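Local coordinates for uncharacterized protein YhfS (Escherichia coli, PDB 4J8L) that is of unknown function but carries covalently bound pyridoxal 5'-phosphate and may have cysteine synthase-like activity, at residues T76-A81 and G204-D209; T114-D119 and Q133-A138; A138-T143 and Y151-V156; T159-G164 and G186-T191; A174-A179 and V240-M245. All coordinates share one frame; numbering follows the deposited sequence.

Contact 1. Residues T76-A81 and G204-D209; sequences TGAIRA and GAVVGD
V206 on strand 203-208 reaches across to A78 on helix 74-86. The CB of V206 faces the helix and splits into two methyls. CG2, placed beside the backbone N of its own residue with CG1 anti to that N (chi1 -176°), comes to rest against the helix backbone, 3.5 Å from A78 O. The same methyl is 3.9 Å from A78 CA and equally far from A78 CB, so one branch touches three atoms of a single alanine. Beyond it, the V206 side chain packs on I213 and I216 of helix 210-219, which closes over the same patch. A78 answers with its methyl: CB sits 3.5 Å from A205 O on the strand. G204 lets the helix come near, its CA lying 5.4 Å from A78 CA; a methyl on G204 would press tightly against A78 CB. All three touching residues are buried and the packing is van der Waals throughout. T76, in the same helix, hydrogen-bonds through OG1 to the phosphate of the cofactor-lysine adduct. A helix laid on the mixed sheet with its early residues meeting the phosphate is as in the large domain of fold type I pyridoxal phosphate enzymes, consistent with the aminotransferase family match.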
# COMPACT_ATOMS: atom_id res chain seq x y z
N THR A 76 8.18 -4.27 -3.73
CA THR A 76 8.69 -4.55 -5.06
C THR A 76 8.99 -6.04 -5.21
O THR A 76 8.66 -6.65 -6.23
CB THR A 76 9.95 -3.72 -5.34
OG1 THR A 76 9.62 -2.32 -5.28
CG2 THR A 76 10.51 -4.03 -6.72
N GLY A 77 9.58 -6.64 -4.18
CA GLY A 77 9.86 -8.07 -4.20
C GLY A 77 8.59 -8.90 -4.29
O GLY A 77 8.55 -9.94 -4.98
N ALA A 78 7.54 -8.46 -3.60
CA ALA A 78 6.27 -9.18 -3.61
C ALA A 78 5.63 -9.14 -5.00
O ALA A 78 5.12 -10.15 -5.49
CB ALA A 78 5.32 -8.60 -2.56
N ILE A 79 5.66 -7.97 -5.62
CA ILE A 79 5.11 -7.83 -6.97
C ILE A 79 5.92 -8.64 -7.96
O ILE A 79 5.35 -9.30 -8.84
CB ILE A 79 5.02 -6.36 -7.38
CG1 ILE A 79 3.88 -5.70 -6.59
CG2 ILE A 79 4.79 -6.22 -8.89
CD1 ILE A 79 3.91 -4.17 -6.58
N ARG A 80 7.24 -8.62 -7.84
CA ARG A 80 8.07 -9.43 -8.75
C ARG A 80 7.74 -10.92 -8.61
O ARG A 80 7.54 -11.62 -9.61
CB ARG A 80 9.56 -9.21 -8.50
CG ARG A 80 10.44 -9.94 -9.52
CD ARG A 80 11.90 -9.98 -9.08
NE ARG A 80 12.49 -8.66 -8.97
CZ ARG A 80 12.80 -8.07 -7.82
NH1 ARG A 80 12.56 -8.69 -6.66
NH2 ARG A 80 13.35 -6.86 -7.82
N ALA A 81 7.67 -11.40 -7.38
CA ALA A 81 7.40 -12.81 -7.15
C ALA A 81 6.01 -13.19 -7.65
O ALA A 81 5.83 -14.24 -8.27
CB ALA A 81 7.55 -13.15 -5.67
N GLY A 204 8.27 -8.33 2.35
CA GLY A 204 7.01 -8.16 1.65
C GLY A 204 6.16 -9.40 1.80
O GLY A 204 6.65 -10.43 2.25
N ALA A 205 4.89 -9.30 1.44
CA ALA A 205 3.98 -10.43 1.54
C ALA A 205 3.23 -10.65 0.24
O ALA A 205 2.79 -9.70 -0.39
CB ALA A 205 2.98 -10.20 2.68
N VAL A 206 3.10 -11.92 -0.16
CA VAL A 206 2.18 -12.28 -1.24
C VAL A 206 1.12 -13.15 -0.60
O VAL A 206 1.44 -14.11 0.09
CB VAL A 206 2.87 -13.05 -2.36
CG1 VAL A 206 1.90 -13.32 -3.50
CG2 VAL A 206 4.07 -12.26 -2.88
N VAL A 207 -0.16 -12.82 -0.80
CA VAL A 207 -1.23 -13.52 -0.10
C VAL A 207 -2.31 -13.89 -1.11
O VAL A 207 -2.79 -13.03 -1.84
CB VAL A 207 -1.86 -12.63 1.00
CG1 VAL A 207 -2.92 -13.41 1.78
CG2 VAL A 207 -0.78 -12.08 1.96
N GLY A 208 -2.68 -15.16 -1.18
CA GLY A 208 -3.74 -15.55 -2.10
C GLY A 208 -3.82 -17.04 -2.38
O GLY A 208 -3.64 -17.85 -1.49
N ASP A 209 -4.07 -17.38 -3.64
CA ASP A 209 -4.31 -18.76 -4.04
C ASP A 209 -3.08 -19.65 -3.86
O ASP A 209 -1.95 -19.25 -4.18
CB ASP A 209 -4.78 -18.81 -5.50
CG ASP A 209 -6.14 -18.17 -5.70
OD1 ASP A 209 -6.82 -17.83 -4.70
OD2 ASP A 209 -6.54 -18.01 -6.87

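Contact 2. Residues T114-D119 and Q133-A138; sequences TLITVD and QQPDAA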
# COMPACT_ATOMS: atom_id res chain seq x y z
N THR A 114 4.95 -7.67 -22.59
CA THR A 114 4.23 -6.76 -23.46
C THR A 114 3.06 -6.20 -22.67
O THR A 114 2.28 -6.96 -22.10
CB THR A 114 3.69 -7.49 -24.69
OG1 THR A 114 4.79 -7.96 -25.49
CG2 THR A 114 2.82 -6.58 -25.54
N LEU A 115 2.94 -4.88 -22.62
CA LEU A 115 1.84 -4.26 -21.88
C LEU A 115 0.62 -4.02 -22.76
O LEU A 115 0.73 -3.56 -23.91
CB LEU A 115 2.28 -2.94 -21.24
CG LEU A 115 3.35 -3.06 -20.16
CD1 LEU A 115 3.59 -1.71 -19.49
CD2 LEU A 115 2.95 -4.11 -19.13
N ILE A 116 -0.55 -4.35 -22.22
CA ILE A 116 -1.82 -4.03 -22.85
C ILE A 116 -2.52 -3.06 -21.92
O ILE A 116 -2.71 -3.36 -20.74
CB ILE A 116 -2.70 -5.28 -23.01
CG1 ILE A 116 -1.99 -6.33 -23.86
CG2 ILE A 116 -4.05 -4.91 -23.61
CD1 ILE A 116 -2.74 -7.65 -23.93
N THR A 117 -2.89 -1.90 -22.43
CA THR A 117 -3.40 -0.83 -21.60
C THR A 117 -4.88 -0.57 -21.88
O THR A 117 -5.31 -0.60 -23.02
CB THR A 117 -2.60 0.46 -21.85
OG1 THR A 117 -1.23 0.24 -21.50
CG2 THR A 117 -3.14 1.59 -21.03
N VAL A 118 -5.64 -0.32 -20.82
CA VAL A 118 -7.05 0.06 -20.95
C VAL A 118 -7.45 0.87 -19.72
O VAL A 118 -6.86 0.73 -18.65
CB VAL A 118 -7.96 -1.18 -21.11
CG1 VAL A 118 -7.95 -2.02 -19.84
CG2 VAL A 118 -9.39 -0.76 -21.47
N ASP A 119 -8.44 1.75 -19.88
CA ASP A 119 -8.93 2.56 -18.77
C ASP A 119 -9.81 1.72 -17.83
O ASP A 119 -10.94 1.40 -18.18
CB ASP A 119 -9.74 3.73 -19.33
CG ASP A 119 -10.01 4.83 -18.31
OD1 ASP A 119 -9.71 4.62 -17.12
OD2 ASP A 119 -10.52 5.90 -18.70
N GLN A 133 -7.75 -8.66 -26.82
CA GLN A 133 -6.29 -8.73 -26.73
C GLN A 133 -5.77 -9.94 -25.95
O GLN A 133 -4.58 -10.26 -26.00
CB GLN A 133 -5.74 -7.44 -26.09
CG GLN A 133 -6.17 -6.17 -26.81
CD GLN A 133 -5.50 -6.02 -28.16
OE1 GLN A 133 -4.29 -6.20 -28.28
NE2 GLN A 133 -6.29 -5.70 -29.18
N GLN A 134 -6.67 -10.61 -25.22
CA GLN A 134 -6.35 -11.83 -24.48
C GLN A 134 -5.08 -11.75 -23.62
O GLN A 134 -4.13 -12.50 -23.84
CB GLN A 134 -6.23 -13.01 -25.45
CG GLN A 134 -7.52 -13.35 -26.18
CD GLN A 134 -8.56 -13.96 -25.25
OE1 GLN A 134 -8.37 -15.05 -24.72
NE2 GLN A 134 -9.66 -13.25 -25.06
N PRO A 135 -5.07 -10.86 -22.62
CA PRO A 135 -3.86 -10.77 -21.79
C PRO A 135 -3.66 -12.06 -21.01
O PRO A 135 -4.63 -12.75 -20.70
CB PRO A 135 -4.17 -9.61 -20.85
CG PRO A 135 -5.66 -9.56 -20.78
CD PRO A 135 -6.14 -9.97 -22.13
N ASP A 136 -2.41 -12.39 -20.70
CA ASP A 136 -2.11 -13.59 -19.93
C ASP A 136 -2.32 -13.39 -18.43
O ASP A 136 -2.58 -14.35 -17.69
CB ASP A 136 -0.69 -14.07 -20.21
CG ASP A 136 -0.49 -14.45 -21.67
OD1 ASP A 136 -1.04 -15.49 -22.10
OD2 ASP A 136 0.21 -13.70 -22.39
N ALA A 137 -2.21 -12.14 -17.98
CA ALA A 137 -2.50 -11.79 -16.60
C ALA A 137 -2.80 -10.29 -16.53
O ALA A 137 -2.62 -9.56 -17.52
CB ALA A 137 -1.32 -12.14 -15.69
N ALA A 138 -3.26 -9.84 -15.37
CA ALA A 138 -3.54 -8.43 -15.14
C ALA A 138 -2.96 -7.97 -13.81
O ALA A 138 -2.92 -8.73 -12.85
CB ALA A 138 -5.04 -8.16 -15.17
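The carbonyl oxygen of Q133 accepts a hydrogen bond from NH2 of R92, and it also has an apolar neighbour across the contact: CD1 of I116 lies 3.8 Å from Q133 O. That methyl is the outer end of an extended side chain. With chi2 at 173°, CG1 carries CD1 straight out from strand 114-118, into the bend where helix 123-133 gives way to the next strand. There CD1 meets Q133 CB at 3.7 Å and P135 CB at 3.9 Å, nestling in the corner formed by the last helical residue and the proline. The other branch, CG2, passes the root of the glutamine chain at a slant, 3.9 Å from Q133 CB and 4.0 Å from Q133 CG. The glutamine chain bends at chi2 (-70°), and CB and CG do the touching. Together the two segments frame a beta-alpha-beta crossover: strand 114-118 lies at the edge of the sheet, the helix crosses over, and the chain re-enters as strand 137-141 on the far side of strand 92-96. An alanine in place of I116 would probably leave Q133 CB and P135 CB without their apolar partner and open a gap under the helix end. Further in, I116 also touches V129 of the helix and L94 of the intervening strand. The turn itself is made by Q134, which leaves the helix with positive phi (49°) and bonds through NE2 to D131 O.

Contact 3. Residues A138-T143 and Y151-V156; sequences ALVQHT and YVLADV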
# COMPACT_ATOMS: atom_id res chain seq x y z
N ALA A 138 -3.26 -9.84 -15.37
CA ALA A 138 -3.54 -8.43 -15.14
C ALA A 138 -2.96 -7.97 -13.81
O ALA A 138 -2.92 -8.73 -12.85
CB ALA A 138 -5.04 -8.16 -15.17
N LEU A 139 -2.50 -6.73 -13.77
CA LEU A 139 -2.07 -6.11 -12.52
C LEU A 139 -3.00 -4.95 -12.23
O LEU A 139 -3.27 -4.12 -13.10
CB LEU A 139 -0.62 -5.62 -12.62
CG LEU A 139 -0.05 -4.97 -11.35
CD1 LEU A 139 1.39 -5.41 -11.11
CD2 LEU A 139 -0.13 -3.46 -11.44
N VAL A 140 -3.50 -4.89 -11.00
CA VAL A 140 -4.40 -3.81 -10.62
C VAL A 140 -3.85 -3.11 -9.39
O VAL A 140 -3.58 -3.76 -8.38
CB VAL A 140 -5.83 -4.32 -10.33
CG1 VAL A 140 -6.78 -3.14 -10.13
CG2 VAL A 140 -6.33 -5.24 -11.45
N GLN A 141 -3.65 -1.80 -9.48
CA GLN A 141 -3.19 -1.06 -8.30
C GLN A 141 -4.39 -0.68 -7.44
O GLN A 141 -5.40 -0.18 -7.94
CB GLN A 141 -2.37 0.18 -8.69
CG GLN A 141 -1.78 0.90 -7.47
CD GLN A 141 -0.75 1.93 -7.83
OE1 GLN A 141 -0.02 1.80 -8.82
NE2 GLN A 141 -0.67 2.99 -7.03
N HIS A 142 -4.26 -0.90 -6.14
CA HIS A 142 -5.34 -0.59 -5.21
C HIS A 142 -5.45 0.93 -4.97
O HIS A 142 -6.52 1.52 -5.15
CB HIS A 142 -5.13 -1.35 -3.89
CG HIS A 142 -6.36 -1.44 -3.04
ND1 HIS A 142 -6.59 -2.49 -2.17
CD2 HIS A 142 -7.42 -0.61 -2.91
CE1 HIS A 142 -7.75 -2.31 -1.56
NE2 HIS A 142 -8.27 -1.17 -1.99
N THR A 143 -4.35 1.56 -4.56
CA THR A 143 -4.36 3.00 -4.38
C THR A 143 -4.49 3.71 -5.73
O THR A 143 -4.26 3.12 -6.78
CB THR A 143 -3.10 3.52 -3.67
OG1 THR A 143 -1.93 3.07 -4.37
CG2 THR A 143 -3.07 3.02 -2.23
N TYR A 151 -12.34 3.86 -10.03
CA TYR A 151 -12.83 2.49 -10.14
C TYR A 151 -12.91 1.76 -8.81
O TYR A 151 -12.15 2.03 -7.88
CB TYR A 151 -12.03 1.70 -11.17
CG TYR A 151 -10.55 1.46 -10.88
CD1 TYR A 151 -9.57 2.19 -11.52
CD2 TYR A 151 -10.15 0.45 -10.01
CE1 TYR A 151 -8.23 1.95 -11.30
CE2 TYR A 151 -8.80 0.20 -9.77
CZ TYR A 151 -7.85 0.96 -10.42
OH TYR A 151 -6.51 0.72 -10.21
N VAL A 152 -13.88 0.85 -8.73
CA VAL A 152 -14.05 -0.01 -7.56
C VAL A 152 -13.22 -1.27 -7.78
O VAL A 152 -13.43 -1.98 -8.76
CB VAL A 152 -15.52 -0.40 -7.37
CG1 VAL A 152 -15.67 -1.40 -6.23
CG2 VAL A 152 -16.37 0.84 -7.12
N LEU A 153 -12.27 -1.51 -6.88
CA LEU A 153 -11.35 -2.64 -7.01
C LEU A 153 -12.07 -3.95 -7.30
O LEU A 153 -11.74 -4.66 -8.26
CB LEU A 153 -10.49 -2.78 -5.75
CG LEU A 153 -9.43 -3.89 -5.77
CD1 LEU A 153 -8.49 -3.71 -6.95
CD2 LEU A 153 -8.65 -3.94 -4.47
N ALA A 154 -13.07 -4.27 -6.48
CA ALA A 154 -13.80 -5.53 -6.60
C ALA A 154 -14.46 -5.71 -7.96
O ALA A 154 -14.54 -6.82 -8.49
CB ALA A 154 -14.84 -5.65 -5.49
N ASP A 155 -14.93 -4.61 -8.54
CA ASP A 155 -15.61 -4.67 -9.83
C ASP A 155 -14.64 -4.91 -10.98
O ASP A 155 -14.95 -5.64 -11.93
CB ASP A 155 -16.45 -3.41 -10.07
CG ASP A 155 -17.58 -3.27 -9.07
OD1 ASP A 155 -17.92 -4.28 -8.41
OD2 ASP A 155 -18.13 -2.16 -8.95
N VAL A 156 -13.47 -4.30 -10.90
CA VAL A 156 -12.44 -4.54 -11.90
C VAL A 156 -11.99 -6.00 -11.82
O VAL A 156 -11.85 -6.68 -12.85
CB VAL A 156 -11.23 -3.61 -11.69
CG1 VAL A 156 -10.07 -4.03 -12.58
CG2 VAL A 156 -11.64 -2.16 -11.98
O HOH W 1 -4.28 -0.13 -11.69
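V140 forms the apolar centre, pointing from strand 137-141 into the first turn of helix 153-162. Its CG1 meets L153 CD1 at 3.7 Å, while CG2 lies 4.1 Å from V156 CG1. CG1 also touches the tyrosine ring, 3.9 Å from Y151 CE2. This packs helix on strand within the beta-alpha-beta unit that continues into strand 167-170. One step outward, L153 turns its other methyl onto the imidazole: CD2 sits over the middle of one face of the H142 ring, 3.5 Å from the centroid and 13° off the normal, a CH-pi contact. The ring's polar end is held from outside, ND1 being hydrogen-bonded to D171 OD1. At the polar edge, Y151 OH donates to Q141 O over 2.7 Å, in the carbonyl plane on a lone pair. A chi1 of 64° sets the tyrosine ring between its own N and carbonyl carbon, which leads the hydroxyl to the strand. One water accepts from Q141 N at 2.8 Å and donates to Y151 OH at 2.8 Å. A phenylalanine in place of Y151 would probably leave Q141 O without this donor and the water without this acceptor. The phenol thus both gives and receives, bonding Q141 O directly and Q141 N by way of the water, where the strand ends.

Contact 4. Residues T159-G164 and G186-T191; sequences TLRAAG and GANVST
R161 ties helix 153-162 to the backbone at G186. T159, first in the segment, bonds within its own helix through OG1 to D155 O, and L160 turns inward to pack on A167 of the neighbouring strand. R161 then reaches out: CG is anti to the backbone N (chi1 177°), and a bend at chi3 (-63°) swings the guanidinium side-on to the loop. NE and NH2 both donate to G186 O, at 3.2 Å and 2.7 Å respectively. The NH2 bond is the straighter, with 160° at the hydrogen. The oxygen lies in the guanidinium plane, but NH2 stands above the carbonyl plane while NE is only slightly tilted from it. N188 ND2 comes within 3.8 Å of R161 NH2 without bonding to it; that amide is committed to D209 OD2, and its OD1 to the backbone N of A167. Past R161 the chain leaves the helix at G164. A163 N bonds back to T159 O, and G164, with positive phi, donates to R161 O at 3.0 Å. This is a Schellman motif, closing the helix of a beta-alpha-beta unit whose last turn is pinned to the loop that enters strand 189-193.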
# COMPACT_ATOMS: atom_id res chain seq x y z
N THR A 159 -14.61 -8.43 -13.24
CA THR A 159 -14.58 -8.43 -14.69
C THR A 159 -13.47 -9.34 -15.20
O THR A 159 -13.67 -10.13 -16.13
CB THR A 159 -14.39 -7.01 -15.26
OG1 THR A 159 -15.46 -6.17 -14.80
CG2 THR A 159 -14.41 -7.04 -16.79
N LEU A 160 -12.30 -9.22 -14.58
CA LEU A 160 -11.13 -9.99 -14.97
C LEU A 160 -11.35 -11.48 -14.72
O LEU A 160 -11.00 -12.31 -15.56
CB LEU A 160 -9.90 -9.51 -14.22
CG LEU A 160 -9.40 -8.12 -14.63
CD1 LEU A 160 -8.38 -7.59 -13.63
CD2 LEU A 160 -8.81 -8.17 -16.03
N ARG A 161 -11.92 -11.80 -13.57
CA ARG A 161 -12.20 -13.18 -13.22
C ARG A 161 -13.20 -13.82 -14.18
O ARG A 161 -13.04 -14.98 -14.56
CB ARG A 161 -12.71 -13.29 -11.78
CG ARG A 161 -13.08 -14.70 -11.36
CD ARG A 161 -13.28 -14.79 -9.85
NE ARG A 161 -12.05 -14.49 -9.11
CZ ARG A 161 -11.18 -15.40 -8.70
NH1 ARG A 161 -11.39 -16.69 -8.96
NH2 ARG A 161 -10.09 -15.04 -8.04
N ALA A 162 -14.21 -13.06 -14.58
CA ALA A 162 -15.22 -13.56 -15.51
C ALA A 162 -14.60 -13.93 -16.84
O ALA A 162 -15.01 -14.88 -17.49
CB ALA A 162 -16.33 -12.54 -15.71
N ALA A 163 -13.59 -13.16 -17.25
CA ALA A 163 -12.90 -13.41 -18.50
C ALA A 163 -11.77 -14.43 -18.34
O ALA A 163 -11.11 -14.80 -19.31
CB ALA A 163 -12.36 -12.12 -19.06
N GLY A 164 -11.56 -14.88 -17.11
CA GLY A 164 -10.55 -15.88 -16.83
C GLY A 164 -9.12 -15.36 -16.90
O GLY A 164 -8.20 -16.12 -17.19
N GLY A 186 -11.51 -10.77 -5.00
CA GLY A 186 -11.45 -11.32 -6.35
C GLY A 186 -10.10 -11.60 -6.97
O GLY A 186 -10.02 -12.31 -7.97
N ALA A 187 -9.03 -11.04 -6.41
CA ALA A 187 -7.70 -11.23 -6.97
C ALA A 187 -7.14 -12.61 -6.66
O ALA A 187 -7.46 -13.22 -5.62
CB ALA A 187 -6.73 -10.15 -6.45
N ASN A 188 -6.31 -13.12 -7.56
CA ASN A 188 -5.63 -14.38 -7.30
C ASN A 188 -4.55 -14.24 -6.24
O ASN A 188 -4.36 -15.14 -5.44
CB ASN A 188 -5.08 -14.98 -8.58
CG ASN A 188 -6.18 -15.27 -9.56
OD1 ASN A 188 -6.49 -14.44 -10.42
ND2 ASN A 188 -6.83 -16.42 -9.41
N VAL A 189 -3.85 -13.11 -6.24
CA VAL A 189 -2.94 -12.78 -5.13
C VAL A 189 -2.92 -11.28 -4.87
O VAL A 189 -3.00 -10.47 -5.81
CB VAL A 189 -1.47 -13.23 -5.37
CG1 VAL A 189 -1.32 -14.74 -5.17
CG2 VAL A 189 -0.97 -12.80 -6.74
N SER A 190 -2.83 -10.94 -3.59
CA SER A 190 -2.50 -9.60 -3.12
C SER A 190 -1.01 -9.49 -2.87
O SER A 190 -0.35 -10.49 -2.58
CB SER A 190 -3.22 -9.31 -1.80
OG SER A 190 -4.52 -8.79 -2.00
N THR A 191 -0.47 -8.28 -2.96
CA THR A 191 0.93 -8.07 -2.60
C THR A 191 1.06 -6.79 -1.78
O THR A 191 0.33 -5.83 -2.01
CB THR A 191 1.84 -7.93 -3.84
OG1 THR A 191 1.46 -6.77 -4.58
CG2 THR A 191 1.79 -9.15 -4.72

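Contact 5. Residues A174-A179 and V240-M245; sequences AVMKVA and VFAPVM
M176, modelled as selenomethionine, lies against A242 and P243 of helix 229-261. Its CB touches A242 CB at 4.0 Å. The chain then bends at chi2 (-53°) and runs beside the proline ring, both side chains pointing the same way: M176 CG is 4.0 Å from P243 CD, and SE is 4.1 Å from P243 CG. The backbone joins in, with P243 CA directing its hydrogen at M176 O over 3.5 Å. A water bridges the same carbonyl to the helix, donating to M176 O at 2.8 Å and to P243 O at 2.7 Å. A type II beta turn carries M176 here: K177 N donates to A174 O, and M176 has positive phi (66°). Further out, L21 and L239 close round the selenomethionine, and K177 NZ forms a salt bridge to E310. On the helix side, P243 has no N-H to give, and the helix is kinked where the nitrogens of P243 and V244 lack bonds to the preceding turn. The helix meets the loop at this kink, through A242 and P243; it probably corresponds to the long interdomain helix of fold type I pyridoxal phosphate enzymes.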
# COMPACT_ATOMS: atom_id res chain seq x y z
N ALA A 174 -2.87 0.42 1.25
CA ALA A 174 -4.28 0.14 1.47
C ALA A 174 -4.52 -0.92 2.55
O ALA A 174 -5.60 -0.98 3.14
CB ALA A 174 -4.95 -0.30 0.16
N VAL A 175 -3.52 -1.76 2.79
CA VAL A 175 -3.70 -2.90 3.70
C VAL A 175 -3.99 -2.43 5.11
O VAL A 175 -3.32 -1.52 5.61
CB VAL A 175 -2.47 -3.82 3.69
CG1 VAL A 175 -2.66 -4.99 4.67
CG2 VAL A 175 -2.22 -4.35 2.28
N MSE A 176 -5.01 -3.04 5.73
CA MSE A 176 -5.46 -2.66 7.08
C MSE A 176 -6.07 -1.26 7.17
O MSE A 176 -6.34 -0.78 8.27
CB MSE A 176 -4.34 -2.79 8.12
CG MSE A 176 -3.93 -4.21 8.42
SE MSE A 176 -5.49 -5.32 8.89
CE MSE A 176 -4.60 -6.62 10.06
N LYS A 177 -6.30 -0.63 6.03
CA LYS A 177 -6.88 0.71 6.00
C LYS A 177 -8.24 0.73 5.31
O LYS A 177 -8.98 1.71 5.41
CB LYS A 177 -5.93 1.67 5.30
CG LYS A 177 -4.63 1.92 6.06
CD LYS A 177 -4.10 3.29 5.68
CE LYS A 177 -2.73 3.19 5.07
NZ LYS A 177 -2.40 4.46 4.36
N VAL A 178 -8.54 -0.35 4.58
CA VAL A 178 -9.83 -0.52 3.91
C VAL A 178 -10.43 -1.87 4.25
O VAL A 178 -9.77 -2.74 4.83
CB VAL A 178 -9.71 -0.40 2.37
CG1 VAL A 178 -9.09 0.95 1.98
CG2 VAL A 178 -8.88 -1.54 1.80
N ALA A 179 -11.70 -2.06 3.89
CA ALA A 179 -12.41 -3.28 4.27
C ALA A 179 -11.83 -4.55 3.64
O ALA A 179 -11.71 -5.59 4.30
CB ALA A 179 -13.89 -3.16 3.96
N VAL A 240 -0.70 -5.99 13.69
CA VAL A 240 -1.68 -5.87 14.78
C VAL A 240 -1.92 -4.41 15.17
O VAL A 240 -3.05 -4.01 15.49
CB VAL A 240 -1.25 -6.69 16.03
CG1 VAL A 240 -2.13 -6.38 17.22
CG2 VAL A 240 -1.31 -8.20 15.72
N PHE A 241 -0.86 -3.60 15.12
CA PHE A 241 -0.95 -2.17 15.46
C PHE A 241 -1.56 -1.36 14.30
O PHE A 241 -2.08 -0.26 14.49
CB PHE A 241 0.45 -1.59 15.74
CG PHE A 241 0.98 -1.85 17.13
CD1 PHE A 241 0.24 -1.54 18.25
CD2 PHE A 241 2.27 -2.33 17.30
CE1 PHE A 241 0.75 -1.75 19.53
CE2 PHE A 241 2.80 -2.54 18.57
CZ PHE A 241 2.03 -2.26 19.68
N ALA A 242 -1.46 -1.88 13.08
CA ALA A 242 -1.79 -1.07 11.90
C ALA A 242 -3.22 -0.54 11.79
O ALA A 242 -3.40 0.66 11.56
CB ALA A 242 -1.36 -1.79 10.61
N PRO A 243 -4.25 -1.40 11.95
CA PRO A 243 -5.57 -0.86 11.64
C PRO A 243 -6.03 0.26 12.56
O PRO A 243 -6.47 1.29 12.06
CB PRO A 243 -6.50 -2.10 11.69
CG PRO A 243 -5.73 -3.15 12.41
CD PRO A 243 -4.27 -2.85 12.21
N VAL A 244 -5.89 0.09 13.88
CA VAL A 244 -6.37 1.13 14.78
C VAL A 244 -5.56 2.43 14.63
O VAL A 244 -6.14 3.52 14.62
CB VAL A 244 -6.41 0.65 16.25
CG1 VAL A 244 -6.61 1.81 17.21
CG2 VAL A 244 -7.52 -0.38 16.44
N MSE A 245 -4.24 2.31 14.50
CA MSE A 245 -3.42 3.52 14.40
C MSE A 245 -3.73 4.27 13.10
O MSE A 245 -3.75 5.50 13.07
CB MSE A 245 -1.94 3.21 14.55
CG MSE A 245 -1.65 2.45 15.87
SE MSE A 245 -2.03 3.50 17.49
CE MSE A 245 -0.89 4.93 16.92
O HOH W 2 -7.61 1.39 9.56

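Contacts 1 to 4 all reach the mixed sheet of the large domain, while contact 5 joins a loop of that domain to the long helix 229-261. Contact 1 is tied to the cofactor directly, since T76 binds the phosphate of the modified lysine. Contacts 1 and 4 meet through adjoining strands, with V207 O 2.7 Å from S190 N. Contacts 3 and 4 share helix 153-162, their centres about 9 Å apart, and contacts 2 and 3 share A138. H142 of contact 3 touches contact 5, its ND1 lying 3.6 Å from A174 CB. Contacts 2 and 5 are the farthest pair, with centres about 31 Å apart on opposite sides of the chain's centre.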